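Local coordinates for protein tryptophane-5-halogenase (PDB 5UAO) that probably uses flavin to chlorinate a peptide tryptophan at its 5-position during biosynthesis of the lanthipeptide NAI-107, at residues A73-M78 with L354-L359; T100-I105 with P171-M176. All coordinates share one frame; numbering follows the deposited sequence.

Interaction 1 (A73-M78 with L354-L359). With FAD (flavin-adenine dinucleotide), chain E.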
ATOM      1  N   ALA A  73      20.286  17.644   5.523  1.00 22.91           N
ATOM      2  CA  ALA A  73      19.094  17.508   6.346  1.00 26.97           C
ATOM      3  C   ALA A  73      18.475  16.130   6.104  1.00 30.02           C
ATOM      4  O   ALA A  73      18.541  15.628   4.998  1.00 32.03           O
ATOM      5  CB  ALA A  73      18.050  18.597   6.047  1.00 26.20           C
ATOM      6  N   THR A  74      17.808  15.575   7.099  1.00 28.31           N
ATOM      7  CA  THR A  74      17.200  14.263   6.934  1.00 26.08           C
ATOM      8  C   THR A  74      15.785  14.232   7.479  1.00 23.71           C
ATOM      9  O   THR A  74      15.185  15.259   7.849  1.00 26.30           O
ATOM     10  CB  THR A  74      18.071  13.131   7.597  1.00 31.78           C
ATOM     11  OG1 THR A  74      18.127  13.315   9.019  1.00 31.85           O
ATOM     12  CG2 THR A  74      19.475  13.235   7.150  1.00 43.18           C
ATOM     13  N   VAL A  75      15.228  13.033   7.518  1.00 24.91           N
ATOM     14  CA  VAL A  75      13.884  12.808   8.083  1.00 27.40           C
ATOM     15  C   VAL A  75      14.015  11.867   9.298  1.00 26.74           C
ATOM     16  O   VAL A  75      15.054  11.203   9.485  1.00 24.04           O
ATOM     17  CB  VAL A  75      12.902  12.205   7.039  1.00 28.56           C
ATOM     18  CG1 VAL A  75      12.666  13.113   5.868  1.00 29.13           C
ATOM     19  CG2 VAL A  75      13.334  10.817   6.586  1.00 31.40           C
ATOM     20  N   SER A  76      12.918  11.729  10.039  1.00 30.55           N
ATOM     21  CA  SER A  76      12.924  11.042  11.301  1.00 29.22           C
ATOM     22  C   SER A  76      13.394   9.590  11.183  1.00 28.79           C
ATOM     23  O   SER A  76      14.200   9.089  12.023  1.00 27.27           O
ATOM     24  CB  SER A  76      11.566  11.205  11.995  1.00 31.67           C
ATOM     25  OG  SER A  76      10.660  10.489  11.218  1.00 30.69           O
ATOM     26  N   TYR A  77      13.043   8.921  10.104  1.00 29.25           N
ATOM     27  CA  TYR A  77      13.472   7.523   9.883  1.00 30.62           C
ATOM     28  C   TYR A  77      14.970   7.304   9.914  1.00 31.96           C
ATOM     29  O   TYR A  77      15.512   6.249  10.333  1.00 29.44           O
ATOM     30  CB  TYR A  77      12.930   7.070   8.530  1.00 34.79           C
ATOM     31  CG  TYR A  77      13.167   5.633   8.237  1.00 37.36           C
ATOM     32  CD1 TYR A  77      12.368   4.671   8.853  1.00 45.96           C
ATOM     33  CD2 TYR A  77      14.172   5.209   7.361  1.00 39.39           C
ATOM     34  CE1 TYR A  77      12.531   3.317   8.608  1.00 47.27           C
ATOM     35  CE2 TYR A  77      14.369   3.840   7.129  1.00 44.52           C
ATOM     36  CZ  TYR A  77      13.543   2.901   7.774  1.00 47.37           C
ATOM     37  OH  TYR A  77      13.637   1.544   7.612  1.00 50.67           O
ATOM     38  N   MET A  78      15.678   8.320   9.418  1.00 30.92           N
ATOM     39  CA  MET A  78      17.116   8.224   9.288  1.00 28.75           C
ATOM     40  C   MET A  78      17.770   8.057  10.640  1.00 25.41           C
ATOM     41  O   MET A  78      18.880   7.464  10.751  1.00 25.25           O
ATOM     42  CB  MET A  78      17.691   9.442   8.582  1.00 30.10           C
ATOM     43  CG  MET A  78      18.995   9.172   7.911  1.00 37.16           C
ATOM     44  SD  MET A  78      18.888   7.942   6.598  1.00 37.31           S
ATOM     45  CE  MET A  78      20.609   7.674   6.221  1.00 39.50           C
ATOM     46  N   LEU A 354      13.998  19.772  -1.441  1.00 26.05           N
ATOM     47  CA  LEU A 354      12.908  20.491  -0.733  1.00 27.63           C
ATOM     48  C   LEU A 354      12.232  19.727   0.475  1.00 28.52           C
ATOM     49  O   LEU A 354      11.632  20.290   1.435  1.00 30.06           O
ATOM     50  CB  LEU A 354      11.916  20.926  -1.806  1.00 27.07           C
ATOM     51  CG  LEU A 354      10.886  22.001  -1.554  1.00 31.68           C
ATOM     52  CD1 LEU A 354      11.448  23.273  -0.969  1.00 31.09           C
ATOM     53  CD2 LEU A 354      10.254  22.284  -2.916  1.00 33.78           C
ATOM     54  N   GLU A 355      12.260  18.428   0.428  1.00 26.99           N
ATOM     55  CA  GLU A 355      11.710  17.598   1.560  1.00 26.91           C
ATOM     56  C   GLU A 355      12.730  16.648   2.202  1.00 26.50           C
ATOM     57  O   GLU A 355      12.355  15.679   2.893  1.00 25.72           O
ATOM     58  CB  GLU A 355      10.491  16.829   1.052  1.00 25.83           C
ATOM     59  CG  GLU A 355       9.286  17.727   0.829  1.00 27.60           C
ATOM     60  CD  GLU A 355       8.569  18.103   2.114  1.00 28.74           C
ATOM     61  OE1 GLU A 355       8.974  17.589   3.195  1.00 26.90           O
ATOM     62  OE2 GLU A 355       7.672  18.980   2.062  1.00 25.81           O
ATOM     63  N   SER A 356      14.013  16.912   1.919  1.00 27.54           N
ATOM     64  CA  SER A 356      15.167  16.002   2.196  1.00 29.86           C
ATOM     65  C   SER A 356      14.908  14.520   2.157  1.00 27.36           C
ATOM     66  O   SER A 356      14.968  13.804   3.141  1.00 29.89           O
ATOM     67  CB  SER A 356      15.854  16.339   3.507  1.00 37.12           C
ATOM     68  OG  SER A 356      14.935  16.717   4.429  1.00 28.29           O
ATOM     69  N   SER A 357      14.549  14.076   0.991  1.00 27.67           N
ATOM     70  CA  SER A 357      14.329  12.688   0.752  1.00 25.19           C
ATOM     71  C   SER A 357      15.600  11.950   0.306  1.00 25.03           C
ATOM     72  O   SER A 357      15.562  10.760   0.180  1.00 24.17           O
ATOM     73  CB  SER A 357      13.316  12.575  -0.381  1.00 27.02           C
ATOM     74  OG  SER A 357      13.664  13.473  -1.392  1.00 26.99           O
ATOM     75  N   GLY A 358      16.712  12.633   0.013  1.00 23.64           N
ATOM     76  CA  GLY A 358      17.904  11.966  -0.554  1.00 23.85           C
ATOM     77  C   GLY A 358      18.430  10.802   0.279  1.00 25.76           C
ATOM     78  O   GLY A 358      18.517   9.665  -0.218  1.00 25.44           O
ATOM     79  N   LEU A 359      18.758  11.093   1.535  1.00 23.55           N
ATOM     80  CA  LEU A 359      19.279  10.114   2.495  1.00 25.46           C
ATOM     81  C   LEU A 359      18.239   9.019   2.823  1.00 24.22           C
ATOM     82  O   LEU A 359      18.568   7.831   2.981  1.00 24.33           O
ATOM     83  CB  LEU A 359      19.773  10.779   3.764  1.00 26.88           C
ATOM     84  CG  LEU A 359      21.311  11.037   3.821  1.00 36.31           C
ATOM     85  CD1 LEU A 359      21.859  11.458   2.535  1.00 42.99           C
ATOM     86  CD2 LEU A 359      21.762  12.054   4.846  1.00 34.39           C
TER
HETATM   87  PA  FAD E 601      28.480  11.589  -4.703  1.00 32.79           P
HETATM   88  O1A FAD E 601      28.510  12.304  -3.352  1.00 37.55           O
HETATM   89  O2A FAD E 601      28.430  12.352  -6.041  1.00 33.33           O
HETATM   90  O5B FAD E 601      29.643  10.480  -4.750  1.00 37.74           O
HETATM   91  C5B FAD E 601      30.109   9.830  -5.915  1.00 31.35           C
HETATM   92  C4B FAD E 601      31.345   9.038  -5.528  1.00 31.55           C
HETATM   93  O4B FAD E 601      31.562   8.263  -6.709  1.00 31.50           O
HETATM   94  C3B FAD E 601      32.646   9.817  -5.249  1.00 31.20           C
HETATM   95  O3B FAD E 601      33.433   9.248  -4.085  1.00 29.91           O
HETATM   96  C2B FAD E 601      33.442   9.661  -6.549  1.00 34.57           C
HETATM   97  O2B FAD E 601      34.918   9.747  -6.410  1.00 34.22           O
HETATM   98  C1B FAD E 601      32.964   8.278  -6.996  1.00 31.32           C
HETATM   99  N9A FAD E 601      33.227   8.053  -8.437  1.00 35.00           N
HETATM  100  C8A FAD E 601      32.584   8.644  -9.488  1.00 35.38           C
HETATM  101  N7A FAD E 601      33.094   8.163 -10.656  1.00 34.42           N
HETATM  102  C5A FAD E 601      34.076   7.287 -10.329  1.00 32.01           C
HETATM  103  C6A FAD E 601      35.035   6.497 -11.092  1.00 31.36           C
HETATM  104  N6A FAD E 601      35.012   6.538 -12.458  1.00 31.74           N
HETATM  105  N1A FAD E 601      35.863   5.720 -10.410  1.00 33.27           N
HETATM  106  C2A FAD E 601      35.874   5.648  -9.064  1.00 34.96           C
HETATM  107  N3A FAD E 601      35.038   6.369  -8.315  1.00 34.28           N
HETATM  108  C4A FAD E 601      34.144   7.189  -8.898  1.00 32.21           C
HETATM  109  N1  FAD E 601      19.965  14.662   0.550  1.00 39.47           N
HETATM  110  C2  FAD E 601      19.424  14.726   1.813  1.00 41.62           C
HETATM  111  O2  FAD E 601      19.113  13.660   2.438  1.00 31.15           O
HETATM  112  N3  FAD E 601      19.220  15.918   2.436  1.00 37.87           N
HETATM  113  C4  FAD E 601      19.528  17.106   1.877  1.00 39.80           C
HETATM  114  O4  FAD E 601      19.280  18.164   2.535  1.00 34.89           O
HETATM  115  C4X FAD E 601      20.127  17.090   0.500  1.00 36.66           C
HETATM  116  N5  FAD E 601      20.422  18.222  -0.199  1.00 41.47           N
HETATM  117  C5X FAD E 601      20.959  18.189  -1.442  1.00 35.51           C
HETATM  118  C6  FAD E 601      21.235  19.382  -2.097  1.00 37.06           C
HETATM  119  C7  FAD E 601      21.751  19.393  -3.380  1.00 35.95           C
HETATM  120  C7M FAD E 601      22.088  20.660  -4.108  1.00 34.41           C
HETATM  121  C8  FAD E 601      22.066  18.130  -4.044  1.00 40.44           C
HETATM  122  C8M FAD E 601      22.645  18.159  -5.444  1.00 45.28           C
HETATM  123  C9  FAD E 601      21.782  16.939  -3.399  1.00 41.77           C
HETATM  124  C9A FAD E 601      21.217  16.884  -2.123  1.00 37.74           C
HETATM  125  N10 FAD E 601      20.901  15.649  -1.458  1.00 38.01           N
HETATM  126  C10 FAD E 601      20.337  15.759  -0.147  1.00 39.03           C
HETATM  127  C1' FAD E 601      21.191  14.270  -1.958  1.00 43.27           C
HETATM  128  C2' FAD E 601      22.491  13.854  -1.115  1.00 45.31           C
HETATM  129  O2' FAD E 601      23.359  14.953  -1.362  1.00 49.86           O
HETATM  130  C3' FAD E 601      23.631  12.804  -1.370  1.00 54.39           C
HETATM  131  O3' FAD E 601      24.927  12.889  -0.666  1.00 40.54           O
HETATM  132  C4' FAD E 601      24.290  13.146  -2.674  1.00 61.54           C
HETATM  133  O4' FAD E 601      23.578  14.223  -3.354  1.00 49.34           O
HETATM  134  C5' FAD E 601      24.497  11.807  -3.382  1.00 52.71           C
HETATM  135  O5' FAD E 601      25.502  11.069  -2.750  1.00 37.04           O
HETATM  136  P   FAD E 601      26.245  10.002  -3.742  1.00 35.42           P
HETATM  137  O1P FAD E 601      25.246   9.277  -4.538  1.00 31.95           O
HETATM  138  O2P FAD E 601      27.086   9.208  -2.750  1.00 34.83           O
HETATM  139  O3P FAD E 601      27.101  10.722  -4.851  1.00 34.32           O

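Interaction 2 (T100-I105 with P171-M176)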
ATOM      1  N   THR A 100      22.673  18.862  14.688  1.00 23.94           N
ATOM      2  CA  THR A 100      21.547  19.592  15.219  1.00 25.55           C
ATOM      3  C   THR A 100      20.217  18.914  14.891  1.00 25.21           C
ATOM      4  O   THR A 100      20.163  17.869  14.191  1.00 26.22           O
ATOM      5  CB  THR A 100      21.498  21.019  14.692  1.00 25.69           C
ATOM      6  OG1 THR A 100      21.456  20.946  13.299  1.00 27.47           O
ATOM      7  CG2 THR A 100      22.730  21.755  15.098  1.00 26.75           C
ATOM      8  N   TRP A 101      19.148  19.489  15.413  1.00 24.34           N
ATOM      9  CA  TRP A 101      17.890  18.852  15.414  1.00 25.16           C
ATOM     10  C   TRP A 101      16.946  19.545  14.465  1.00 24.53           C
ATOM     11  O   TRP A 101      16.893  20.786  14.400  1.00 26.45           O
ATOM     12  CB  TRP A 101      17.241  18.784  16.806  1.00 26.11           C
ATOM     13  CG  TRP A 101      17.953  17.906  17.780  1.00 26.90           C
ATOM     14  CD1 TRP A 101      18.842  16.897  17.536  1.00 27.57           C
ATOM     15  CD2 TRP A 101      17.871  18.040  19.194  1.00 28.29           C
ATOM     16  NE1 TRP A 101      19.314  16.364  18.771  1.00 27.13           N
ATOM     17  CE2 TRP A 101      18.731  17.068  19.780  1.00 27.51           C
ATOM     18  CE3 TRP A 101      17.151  18.894  20.024  1.00 30.18           C
ATOM     19  CZ2 TRP A 101      18.838  16.903  21.178  1.00 28.89           C
ATOM     20  CZ3 TRP A 101      17.257  18.721  21.396  1.00 38.05           C
ATOM     21  CH2 TRP A 101      18.104  17.733  21.953  1.00 33.28           C
ATOM     22  N   LYS A 102      16.166  18.712  13.801  1.00 23.39           N
ATOM     23  CA  LYS A 102      15.140  19.181  12.813  1.00 21.69           C
ATOM     24  C   LYS A 102      13.759  18.649  13.236  1.00 23.31           C
ATOM     25  O   LYS A 102      13.526  17.449  13.248  1.00 26.40           O
ATOM     26  CB  LYS A 102      15.534  18.708  11.449  1.00 22.98           C
ATOM     27  CG  LYS A 102      14.568  19.117  10.360  1.00 22.88           C
ATOM     28  CD  LYS A 102      14.785  18.292   9.098  1.00 28.63           C
ATOM     29  CE  LYS A 102      13.787  18.661   8.033  1.00 22.91           C
ATOM     30  NZ  LYS A 102      13.915  17.716   6.898  1.00 26.47           N
ATOM     31  N   LEU A 103      12.904  19.543  13.709  1.00 21.43           N
ATOM     32  CA  LEU A 103      11.568  19.257  14.171  1.00 22.18           C
ATOM     33  C   LEU A 103      10.602  19.326  12.989  1.00 21.67           C
ATOM     34  O   LEU A 103       9.429  18.857  13.052  1.00 22.63           O
ATOM     35  CB  LEU A 103      11.126  20.308  15.213  1.00 23.82           C
ATOM     36  CG  LEU A 103      11.913  20.342  16.524  1.00 24.84           C
ATOM     37  CD1 LEU A 103      11.308  21.284  17.522  1.00 27.36           C
ATOM     38  CD2 LEU A 103      11.947  18.955  17.089  1.00 31.54           C
ATOM     39  N   GLY A 104      11.108  19.902  11.920  1.00 24.18           N
ATOM     40  CA  GLY A 104      10.352  20.040  10.681  1.00 22.27           C
ATOM     41  C   GLY A 104      10.978  21.047   9.737  1.00 22.77           C
ATOM     42  O   GLY A 104      12.174  21.345   9.811  1.00 22.38           O
ATOM     43  N   ILE A 105      10.155  21.500   8.781  1.00 23.18           N
ATOM     44  CA  ILE A 105      10.545  22.507   7.835  1.00 24.89           C
ATOM     45  C   ILE A 105       9.653  23.752   8.033  1.00 23.59           C
ATOM     46  O   ILE A 105       8.408  23.661   8.110  1.00 23.25           O
ATOM     47  CB  ILE A 105      10.383  22.026   6.384  1.00 23.57           C
ATOM     48  CG1 ILE A 105      11.245  20.803   6.105  1.00 24.98           C
ATOM     49  CG2 ILE A 105      10.659  23.172   5.444  1.00 25.02           C
ATOM     50  CD1 ILE A 105      11.036  20.098   4.783  1.00 25.71           C
ATOM     51  N   PRO A 171       8.703  12.443  16.882  1.00 30.56           N
ATOM     52  CA  PRO A 171       9.687  12.149  15.808  1.00 28.69           C
ATOM     53  C   PRO A 171      10.420  13.400  15.329  1.00 23.56           C
ATOM     54  O   PRO A 171       9.805  14.459  15.238  1.00 26.87           O
ATOM     55  CB  PRO A 171       8.830  11.563  14.722  1.00 27.34           C
ATOM     56  CG  PRO A 171       7.762  10.857  15.492  1.00 32.11           C
ATOM     57  CD  PRO A 171       7.402  11.816  16.597  1.00 34.21           C
ATOM     58  N   PHE A 172      11.728  13.279  15.169  1.00 25.05           N
ATOM     59  CA  PHE A 172      12.612  14.398  14.755  1.00 25.07           C
ATOM     60  C   PHE A 172      13.772  13.815  13.977  1.00 25.57           C
ATOM     61  O   PHE A 172      14.039  12.587  14.000  1.00 24.79           O
ATOM     62  CB  PHE A 172      13.112  15.218  15.987  1.00 26.14           C
ATOM     63  CG  PHE A 172      14.146  14.440  16.825  1.00 27.26           C
ATOM     64  CD1 PHE A 172      13.733  13.521  17.803  1.00 31.37           C
ATOM     65  CD2 PHE A 172      15.498  14.555  16.545  1.00 28.16           C
ATOM     66  CE1 PHE A 172      14.669  12.754  18.491  1.00 29.43           C
ATOM     67  CE2 PHE A 172      16.458  13.824  17.252  1.00 30.62           C
ATOM     68  CZ  PHE A 172      16.031  12.920  18.240  1.00 30.29           C
ATOM     69  N   ALA A 173      14.535  14.694  13.324  1.00 26.33           N
ATOM     70  CA  ALA A 173      15.619  14.276  12.450  1.00 24.61           C
ATOM     71  C   ALA A 173      16.849  15.101  12.744  1.00 26.57           C
ATOM     72  O   ALA A 173      16.874  15.914  13.690  1.00 26.85           O
ATOM     73  CB  ALA A 173      15.213  14.425  11.011  1.00 24.55           C
ATOM     74  N   TYR A 174      17.916  14.781  12.023  1.00 26.65           N
ATOM     75  CA  TYR A 174      19.160  15.468  12.203  1.00 26.57           C
ATOM     76  C   TYR A 174      19.442  16.421  11.052  1.00 25.26           C
ATOM     77  O   TYR A 174      19.120  16.163   9.864  1.00 29.07           O
ATOM     78  CB  TYR A 174      20.313  14.491  12.232  1.00 27.00           C
ATOM     79  CG  TYR A 174      20.346  13.494  13.402  1.00 27.64           C
ATOM     80  CD1 TYR A 174      20.106  13.901  14.704  1.00 26.01           C
ATOM     81  CD2 TYR A 174      20.735  12.169  13.191  1.00 29.80           C
ATOM     82  CE1 TYR A 174      20.156  12.993  15.751  1.00 28.99           C
ATOM     83  CE2 TYR A 174      20.848  11.256  14.260  1.00 28.93           C
ATOM     84  CZ  TYR A 174      20.538  11.685  15.536  1.00 27.87           C
ATOM     85  OH  TYR A 174      20.647  10.791  16.608  1.00 28.10           O
ATOM     86  N   HIS A 175      20.178  17.451  11.386  1.00 23.73           N
ATOM     87  CA  HIS A 175      21.013  18.165  10.393  1.00 24.07           C
ATOM     88  C   HIS A 175      22.477  17.815  10.695  1.00 25.12           C
ATOM     89  O   HIS A 175      22.925  17.826  11.885  1.00 24.85           O
ATOM     90  CB  HIS A 175      20.872  19.681  10.509  1.00 22.27           C
ATOM     91  CG  HIS A 175      19.496  20.227  10.384  1.00 23.64           C
ATOM     92  ND1 HIS A 175      18.905  20.960  11.394  1.00 28.46           N
ATOM     93  CD2 HIS A 175      18.629  20.283   9.343  1.00 25.31           C
ATOM     94  CE1 HIS A 175      17.706  21.360  11.012  1.00 23.67           C
ATOM     95  NE2 HIS A 175      17.533  20.990   9.759  1.00 24.32           N
ATOM     96  N   MET A 176      23.226  17.480   9.647  1.00 25.82           N
ATOM     97  CA  MET A 176      24.596  16.929   9.760  1.00 27.07           C
ATOM     98  C   MET A 176      25.535  17.587   8.740  1.00 30.21           C
ATOM     99  O   MET A 176      25.303  17.522   7.515  1.00 28.63           O
ATOM    100  CB  MET A 176      24.604  15.416   9.535  1.00 30.76           C
ATOM    101  CG  MET A 176      23.667  14.651  10.445  1.00 29.47           C
ATOM    102  SD  MET A 176      23.392  12.960   9.900  1.00 33.51           S
ATOM    103  CE  MET A 176      22.489  13.247   8.392  1.00 33.91           C
TER
HETATM  104  O   HOH W   1      18.746  22.686  13.972  1.00 29.87           O

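Interaction 1 (A73-M78 with L354-L359)
Glu355 meets Val75 through its backbone: the carbonyl O of Glu355 lies 3.9 Å from Val75 CG1 and is hydrogen-bonded to Tyr460, while its carboxylate turns elsewhere, to His404. Ser356 comes closest to the other segment. Its backbone takes up left-handed helical angles and its CA-CB bond points toward that segment, placing CB 3.2 Å from the carbonyl O of Ala73. Val75 CG1 covers the carbonyl O of Ser356 from 3.6 Å. Gly358 passes close beside N1 and O2 of the flavin; a beta carbon on this backbone would collide with FAD N1, consistent with glycine at this position. Leu359 buries the largest area of any single residue here. One methyl, CD2, presses on Thr74 CG2 at 3.5 Å, tighter than usual van der Waals contact, and the Met78 side chain, bent at chi2 (63°), crosses the leucine at about a right angle, with SD 3.6 Å from the carbonyl O of Leu359. The hydroxyl of Thr74 is bonded to the carbonyl of Tyr174 instead.

A polar link between the segments runs through the cofactor. Ala73 N donates to flavin O4, its carbonyl O receives flavin N3 at 2.7 Å (163°), and Leu359 N donates to flavin O2, also at 2.7 Å (158°). Backbone atoms from both segments therefore read the pyrimidine edge of the ring, and the Leu359 amide would probably favour negative charge building up around N1 and O2 in the reduced flavin. The contact is wholly buried: Val75 and, in helix 76-85, Met78 touch Leu360 and Ala363 of helix 358-372, Ala73 touches Ile287 of strand 282-288, and helix 383-406 packs against Leu354 and Glu355.

Interaction 2 (T100-I105 with P171-M176)
Thr100 pairs with His175 and Lys102 with Ala173 as hydrogen-bonded antiparallel pairs, Trp101 and Tyr174 forming the non-hydrogen-bonded pair between them, in a two-stranded sheet whose strand directions differ by 131°. Four backbone bonds support this register, among them His175 N to Thr100 O at 2.8 Å. On the Trp101 side, Phe172 turns its edge to the face of the five-membered indole ring, centroids 5.1 Å apart and planes at 59°, with CE2 nearest CD1. Tyr174 CD1 stands at the indole edge, its hydroxyl bonded to His83. On the other face, His175 ND1 donates to Thr100 OG1 at 3.2 Å, a bond only 8° out of the ring plane; OG1 is also hydrogen-bonded to the carbonyl of Pro288. An in-plane water hydrogen-bonded to ND1 donates to the carbonyl O of Trp101. NE2 is bonded to Thr274. Lys102 CB lies over one imidazole face, 3.7 Å from the centroid, and from there the fully extended chain carries NZ to the carbonyl of Thr74. An alanine in place of His175 would probably leave the lysine stem without its flat support and Thr100 OG1 without its imidazole donor. The in-plane bonds at ND1 and the bond at NE2 together probably restrain ring rotation, while the face borders the aliphatic part of a lysine that ends about 7 Å from the nearest FAD atom.

In the fold
From the N terminus, the chain passes strands 31-35 and 56-61 of the mixed sheet and reaches segment 73-78, then 100-105. At 171-176 it turns back on the latter, so interaction 2 closes a loop of 65 intervening residues. Not until 354-359, after 275 intervening residues, does interaction 1 close the outer loop, within which interaction 2 is nested. Their centres lie 9 Å apart and they meet directly: Thr74 N is 3.1 Å from Tyr174 O, a probable hydrogen bond, and Thr74 CG2 packs on Met176 CE. Segment 73-78 thus lies between the two-stranded sheet and the flavin-bound segment 354-359, joining them across the buried centre.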